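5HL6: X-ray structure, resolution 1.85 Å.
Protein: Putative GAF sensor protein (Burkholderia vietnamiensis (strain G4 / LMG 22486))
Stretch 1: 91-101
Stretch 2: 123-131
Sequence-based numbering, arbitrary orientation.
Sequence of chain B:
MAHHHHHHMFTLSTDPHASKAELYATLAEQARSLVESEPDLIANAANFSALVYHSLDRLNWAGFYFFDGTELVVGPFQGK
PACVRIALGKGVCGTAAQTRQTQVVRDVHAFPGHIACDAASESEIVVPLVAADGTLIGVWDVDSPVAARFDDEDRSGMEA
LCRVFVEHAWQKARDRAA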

ATOM      1  N   GLY B  91     -19.364  11.827  -2.749  1.00 31.83           N
ATOM      2  CA  GLY B  91     -18.382  11.645  -3.807  1.00 37.36           C
ATOM      3  C   GLY B  91     -18.559  10.337  -4.561  1.00 36.37           C
ATOM      4  O   GLY B  91     -19.479   9.559  -4.323  1.00 29.95           O
ATOM      5  N   VAL B  92     -17.641  10.105  -5.505  1.00 35.90           N
ATOM      6  CA  VAL B  92     -17.713   8.911  -6.350  1.00 34.06           C
ATOM      7  C   VAL B  92     -17.629   7.645  -5.501  1.00 32.96           C
ATOM      8  O   VAL B  92     -18.415   6.705  -5.679  1.00 28.00           O
ATOM      9  N   CYS B  93     -16.669   7.603  -4.567  1.00 25.13           N
ATOM     10  CA  CYS B  93     -16.477   6.419  -3.730  1.00 27.77           C
ATOM     11  C   CYS B  93     -17.634   6.208  -2.762  1.00 26.34           C
ATOM     12  O   CYS B  93     -18.096   5.072  -2.572  1.00 24.74           O
ATOM     13  N   GLY B  94     -18.092   7.277  -2.107  1.00 23.92           N
ATOM     14  CA  GLY B  94     -19.225   7.144  -1.208  1.00 23.29           C
ATOM     15  C   GLY B  94     -20.500   6.794  -1.947  1.00 28.28           C
ATOM     16  O   GLY B  94     -21.334   6.037  -1.434  1.00 25.81           O
ATOM     17  N   THR B  95     -20.655   7.321  -3.161  1.00 29.35           N
ATOM     18  CA  THR B  95     -21.788   6.946  -3.998  1.00 31.59           C
ATOM     19  C   THR B  95     -21.724   5.468  -4.353  1.00 31.09           C
ATOM     20  O   THR B  95     -22.730   4.755  -4.260  1.00 29.71           O
ATOM     21  N   ALA B  96     -20.544   4.981  -4.735  1.00 24.76           N
ATOM     22  CA  ALA B  96     -20.406   3.553  -5.020  1.00 26.65           C
ATOM     23  C   ALA B  96     -20.779   2.708  -3.809  1.00 29.49           C
ATOM     24  O   ALA B  96     -21.507   1.718  -3.933  1.00 27.09           O
ATOM     25  N   ALA B  97     -20.287   3.086  -2.625  1.00 28.24           N
ATOM     26  CA  ALA B  97     -20.550   2.282  -1.435  1.00 23.62           C
ATOM     27  C   ALA B  97     -22.030   2.276  -1.084  1.00 28.62           C
ATOM     28  O   ALA B  97     -22.571   1.238  -0.684  1.00 30.35           O
ATOM     29  N   GLN B  98     -22.711   3.411  -1.252  1.00 30.21           N
ATOM     30  CA  GLN B  98     -24.105   3.495  -0.838  1.00 32.27           C
ATOM     31  C   GLN B  98     -25.035   2.847  -1.859  1.00 29.61           C
ATOM     32  O   GLN B  98     -25.947   2.098  -1.487  1.00 37.77           O
ATOM     33  N   THR B  99     -24.840   3.148  -3.147  1.00 31.77           N
ATOM     34  CA  THR B  99     -25.686   2.563  -4.188  1.00 32.47           C
ATOM     35  C   THR B  99     -25.353   1.093  -4.436  1.00 27.59           C
ATOM     36  O   THR B  99     -26.162   0.380  -5.047  1.00 31.28           O
ATOM     37  N   ARG B 100     -24.196   0.640  -3.964  1.00 28.60           N
ATOM     38  CA  ARG B 100     -23.638  -0.681  -4.274  1.00 26.71           C
ATOM     39  C   ARG B 100     -23.634  -0.944  -5.781  1.00 28.75           C
ATOM     40  O   ARG B 100     -23.837  -2.070  -6.249  1.00 30.84           O
ATOM     41  N   GLN B 101     -23.392   0.114  -6.543  1.00 31.97           N
ATOM     42  CA  GLN B 101     -23.300   0.074  -7.992  1.00 25.08           C
ATOM     43  C   GLN B 101     -21.912   0.551  -8.401  1.00 32.57           C
ATOM     44  O   GLN B 101     -21.367   1.480  -7.795  1.00 31.92           O
ATOM     45  N   SER B 123     -10.235  10.678 -14.697  1.00 34.63           N
ATOM     46  CA  SER B 123     -11.214   9.614 -14.847  1.00 33.69           C
ATOM     47  C   SER B 123     -10.985   8.582 -13.747  1.00 28.68           C
ATOM     48  O   SER B 123      -9.896   8.469 -13.178  1.00 29.65           O
ATOM     49  N   GLU B 124     -12.038   7.836 -13.447  1.00 25.84           N
ATOM     50  CA  GLU B 124     -12.056   7.054 -12.223  1.00 28.61           C
ATOM     51  C   GLU B 124     -13.057   5.923 -12.384  1.00 27.91           C
ATOM     52  O   GLU B 124     -14.069   6.066 -13.077  1.00 31.26           O
ATOM     53  N   ILE B 125     -12.754   4.798 -11.750  1.00 26.46           N
ATOM     54  CA  ILE B 125     -13.681   3.680 -11.645  1.00 26.76           C
ATOM     55  C   ILE B 125     -13.676   3.221 -10.192  1.00 30.02           C
ATOM     56  O   ILE B 125     -12.603   3.089  -9.578  1.00 24.98           O
ATOM     57  N   VAL B 126     -14.870   3.031  -9.626  1.00 25.69           N
ATOM     58  CA  VAL B 126     -15.026   2.557  -8.252  1.00 23.40           C
ATOM     59  C   VAL B 126     -15.932   1.336  -8.252  1.00 23.77           C
ATOM     60  O   VAL B 126     -17.081   1.419  -8.703  1.00 26.51           O
ATOM     61  N   VAL B 127     -15.434   0.226  -7.717  1.00 21.17           N
ATOM     62  CA  VAL B 127     -16.145  -1.051  -7.689  1.00 25.36           C
ATOM     63  C   VAL B 127     -16.525  -1.346  -6.242  1.00 21.22           C
ATOM     64  O   VAL B 127     -15.636  -1.495  -5.397  1.00 22.52           O
ATOM     65  N   PRO B 128     -17.809  -1.457  -5.911  1.00 21.47           N
ATOM     66  CA  PRO B 128     -18.178  -1.843  -4.545  1.00 17.93           C
ATOM     67  C   PRO B 128     -17.804  -3.291  -4.264  1.00 23.10           C
ATOM     68  O   PRO B 128     -17.824  -4.143  -5.155  1.00 22.71           O
ATOM     69  N   LEU B 129     -17.445  -3.556  -3.009  1.00 19.41           N
ATOM     70  CA  LEU B 129     -17.032  -4.875  -2.542  1.00 22.58           C
ATOM     71  C   LEU B 129     -18.055  -5.350  -1.531  1.00 23.16           C
ATOM     72  O   LEU B 129     -18.256  -4.701  -0.499  1.00 23.61           O
ATOM     73  N   VAL B 130     -18.720  -6.464  -1.832  1.00 21.09           N
ATOM     74  CA  VAL B 130     -19.811  -6.960  -1.008  1.00 16.75           C
ATOM     75  C   VAL B 130     -19.578  -8.435  -0.723  1.00 18.42           C
ATOM     76  O   VAL B 130     -19.220  -9.197  -1.628  1.00 23.87           O
ATOM     77  N   ALA B 131     -19.781  -8.832   0.532  1.00 19.08           N
ATOM     78  CA  ALA B 131     -19.530 -10.196   0.975  1.00 24.51           C
ATOM     79  C   ALA B 131     -20.656 -11.132   0.535  1.00 21.17           C
ATOM     80  O   ALA B 131     -21.709 -10.706   0.056  1.00 24.00           O
TER

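A helix laid against a β-strand is a meeting of two periodicities: the strand offers every second side chain to its partner, while the helix offers residues spaced three or four apart. The putative GAF sensor protein from Burkholderia vietnamiensis gives a compact example. Helix 91-99 and strand 123-130 run in broadly the same sense, with 34° between their directions and a closest axial approach of 7.6 Å. At this separation Val92, Cys93 and Ala96 meet the strand, without a single hydrogen bond between the two segments.

The strand alternates strictly across its contacting length. Glu124, Val126, Pro128 and Val130 direct their CA-to-CB bonds toward the helix, whereas Ile125 and Val127 point away. On the helix, Val92 and Ala96 point toward the strand, one turn apart, and Cys93 is directed sideways.

Val126 is the centre of the arrangement. Its t rotamer (chi1 -176°) places CG1 3.4 Å from CB of Ala96 and CG2 3.6 Å from CG1 of Val92; SG of Cys93 comes nearest to CG2 of Val126, at 3.8 Å. The alanine methyl is thus matched closely by a branched side chain from the strand. Val92 is also t (chi1 -176°), the common choice for valine in a helix. CG1 of Val92 packs on Val126, and both methyls of Val92 lie near OE2 of Glu124, CG2 the closer at 3.6 Å.

Glu124 is nearly fully extended, with chi1 174° and chi2 175°, both t, so its carboxylate projects out from the strand to reach Val92 and Cys93. The m rotamer of Cys93 (chi1 -74°) leaves SG 3.9 Å from OE1 of Glu124. These are packing contacts, and the carboxylate gains no hydrogen bond from the helix segment.

Further along, Pro128 packs mainly on backbone atoms at and beyond the end of the helix. The Pro128 ring, puckered C-gamma endo, places CB 3.9 Å from O of Ala96 and CG 3.6 Å from C of Arg100; its CD lies 3.8 Å from O of Gln101. Arg100 leaves helical geometry with positive phi (50°), after a weak bond from its N to O of Ala96. Its side chain, m at chi1 and t at chi2 and chi3, is long and extended, bringing NH1 to 4.0 Å from CG1 of Val130, whose own chi1 is t. NH1 and NH2 find hydrogen-bond partners elsewhere in the structure.

The helix's threonines satisfy themselves locally. In its m rotamer, Thr95 donates from OG1 to O of Gly91 at 2.7 Å; Thr99, with chi1 p, donates from OG1 to O of Thr95, also at 2.7 Å. OG1 of Thr99 also accepts from N of Gln101 at 3.3 Å. Val92, Cys93 and Ala96 meet the strand through packing alone.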

ATOM      1  CB  VAL B  92     -16.601   8.933  -7.418  1.00 36.22           C
ATOM      2  CG1 VAL B  92     -16.738   7.730  -8.357  1.00 32.61           C
ATOM      3  CG2 VAL B  92     -16.616  10.240  -8.203  1.00 34.77           C
ATOM      4  CB  CYS B  93     -15.163   6.533  -2.954  1.00 31.34           C
ATOM      5  SG  CYS B  93     -13.706   6.280  -3.966  1.00 28.72           S
ATOM      6  CB  THR B  95     -21.815   7.797  -5.267  1.00 29.06           C
ATOM      7  OG1 THR B  95     -22.061   9.173  -4.929  1.00 30.06           O
ATOM      8  CG2 THR B  95     -22.899   7.299  -6.220  1.00 28.92           C
ATOM      9  CB  ALA B  96     -18.982   3.232  -5.457  1.00 24.17           C
ATOM     10  CB  ALA B  97     -19.718   2.790  -0.257  1.00 19.47           C
ATOM     11  CB  GLN B  98     -24.501   4.955  -0.609  1.00 31.11           C
ATOM     12  CG  GLN B  98     -25.989   5.125  -0.335  1.00 33.60           C
ATOM     13  CD  GLN B  98     -26.321   6.448   0.311  1.00 48.04           C
ATOM     14  OE1 GLN B  98     -26.322   7.495  -0.344  1.00 42.51           O
ATOM     15  NE2 GLN B  98     -26.613   6.409   1.609  1.00 55.24           N
ATOM     16  CB  THR B  99     -25.538   3.345  -5.499  1.00 36.74           C
ATOM     17  OG1 THR B  99     -24.192   3.221  -5.979  1.00 33.34           O
ATOM     18  CG2 THR B  99     -25.859   4.839  -5.301  1.00 33.47           C
ATOM     19  CB  ARG B 100     -24.379  -1.772  -3.510  1.00 34.97           C
ATOM     20  CG  ARG B 100     -24.264  -1.629  -1.997  1.00 34.67           C
ATOM     21  CD  ARG B 100     -24.956  -2.788  -1.304  1.00 33.41           C
ATOM     22  NE  ARG B 100     -24.721  -2.802   0.132  1.00 27.22           N
ATOM     23  CZ  ARG B 100     -24.929  -3.863   0.905  1.00 30.29           C
ATOM     24  NH1 ARG B 100     -25.380  -4.997   0.372  1.00 24.42           N
ATOM     25  NH2 ARG B 100     -24.692  -3.792   2.208  1.00 29.05           N
ATOM     26  CB  GLN B 101     -24.409   0.952  -8.628  1.00 27.33           C
ATOM     27  CG  GLN B 101     -25.806   0.381  -8.394  1.00 28.80           C
ATOM     28  CD  GLN B 101     -26.922   1.335  -8.781  1.00 39.76           C
ATOM     29  OE1 GLN B 101     -26.677   2.413  -9.330  1.00 44.60           O
ATOM     30  NE2 GLN B 101     -28.156   0.942  -8.498  1.00 34.94           N
ATOM     31  CB  SER B 123     -11.153   8.961 -16.239  1.00 37.19           C
ATOM     32  OG  SER B 123      -9.843   8.549 -16.563  1.00 40.17           O
ATOM     33  CB  GLU B 124     -12.415   7.950 -11.028  1.00 32.50           C
ATOM     34  CG  GLU B 124     -12.603   7.232  -9.697  1.00 29.78           C
ATOM     35  CD  GLU B 124     -12.829   8.198  -8.546  1.00 35.28           C
ATOM     36  OE1 GLU B 124     -12.627   7.804  -7.377  1.00 35.04           O
ATOM     37  OE2 GLU B 124     -13.220   9.353  -8.813  1.00 39.67           O
ATOM     38  CB  ILE B 125     -13.308   2.533 -12.606  1.00 31.21           C
ATOM     39  CG1 ILE B 125     -14.274   1.367 -12.449  1.00 38.76           C
ATOM     40  CG2 ILE B 125     -11.872   2.041 -12.357  1.00 32.25           C
ATOM     41  CD1 ILE B 125     -14.084   0.305 -13.490  1.00 44.86           C
ATOM     42  CB  VAL B 126     -15.601   3.632  -7.315  1.00 25.88           C
ATOM     43  CG1 VAL B 126     -15.637   3.071  -5.907  1.00 19.62           C
ATOM     44  CG2 VAL B 126     -14.759   4.899  -7.365  1.00 24.99           C
ATOM     45  CB  VAL B 127     -15.287  -2.186  -8.273  1.00 24.17           C
ATOM     46  CG1 VAL B 127     -16.035  -3.533  -8.200  1.00 22.72           C
ATOM     47  CG2 VAL B 127     -14.890  -1.873  -9.705  1.00 23.49           C
ATOM     48  CB  PRO B 128     -19.696  -1.640  -4.518  1.00 25.30           C
ATOM     49  CG  PRO B 128     -20.113  -1.818  -5.947  1.00 27.71           C
ATOM     50  CD  PRO B 128     -18.989  -1.244  -6.767  1.00 23.66           C
ATOM     51  CB  LEU B 129     -15.637  -4.826  -1.907  1.00 22.75           C
ATOM     52  CG  LEU B 129     -14.547  -4.230  -2.795  1.00 23.88           C
ATOM     53  CD1 LEU B 129     -13.272  -3.912  -1.968  1.00 19.71           C
ATOM     54  CD2 LEU B 129     -14.239  -5.166  -3.965  1.00 23.30           C
ATOM     55  CB  VAL B 130     -21.175  -6.744  -1.696  1.00 18.35           C
ATOM     56  CG1 VAL B 130     -22.284  -7.266  -0.820  1.00 22.72           C
ATOM     57  CG2 VAL B 130     -21.381  -5.248  -2.015  1.00 21.48           C
ATOM     58  CB  ALA B 131     -19.383 -10.234   2.495  1.00 22.05           C
TER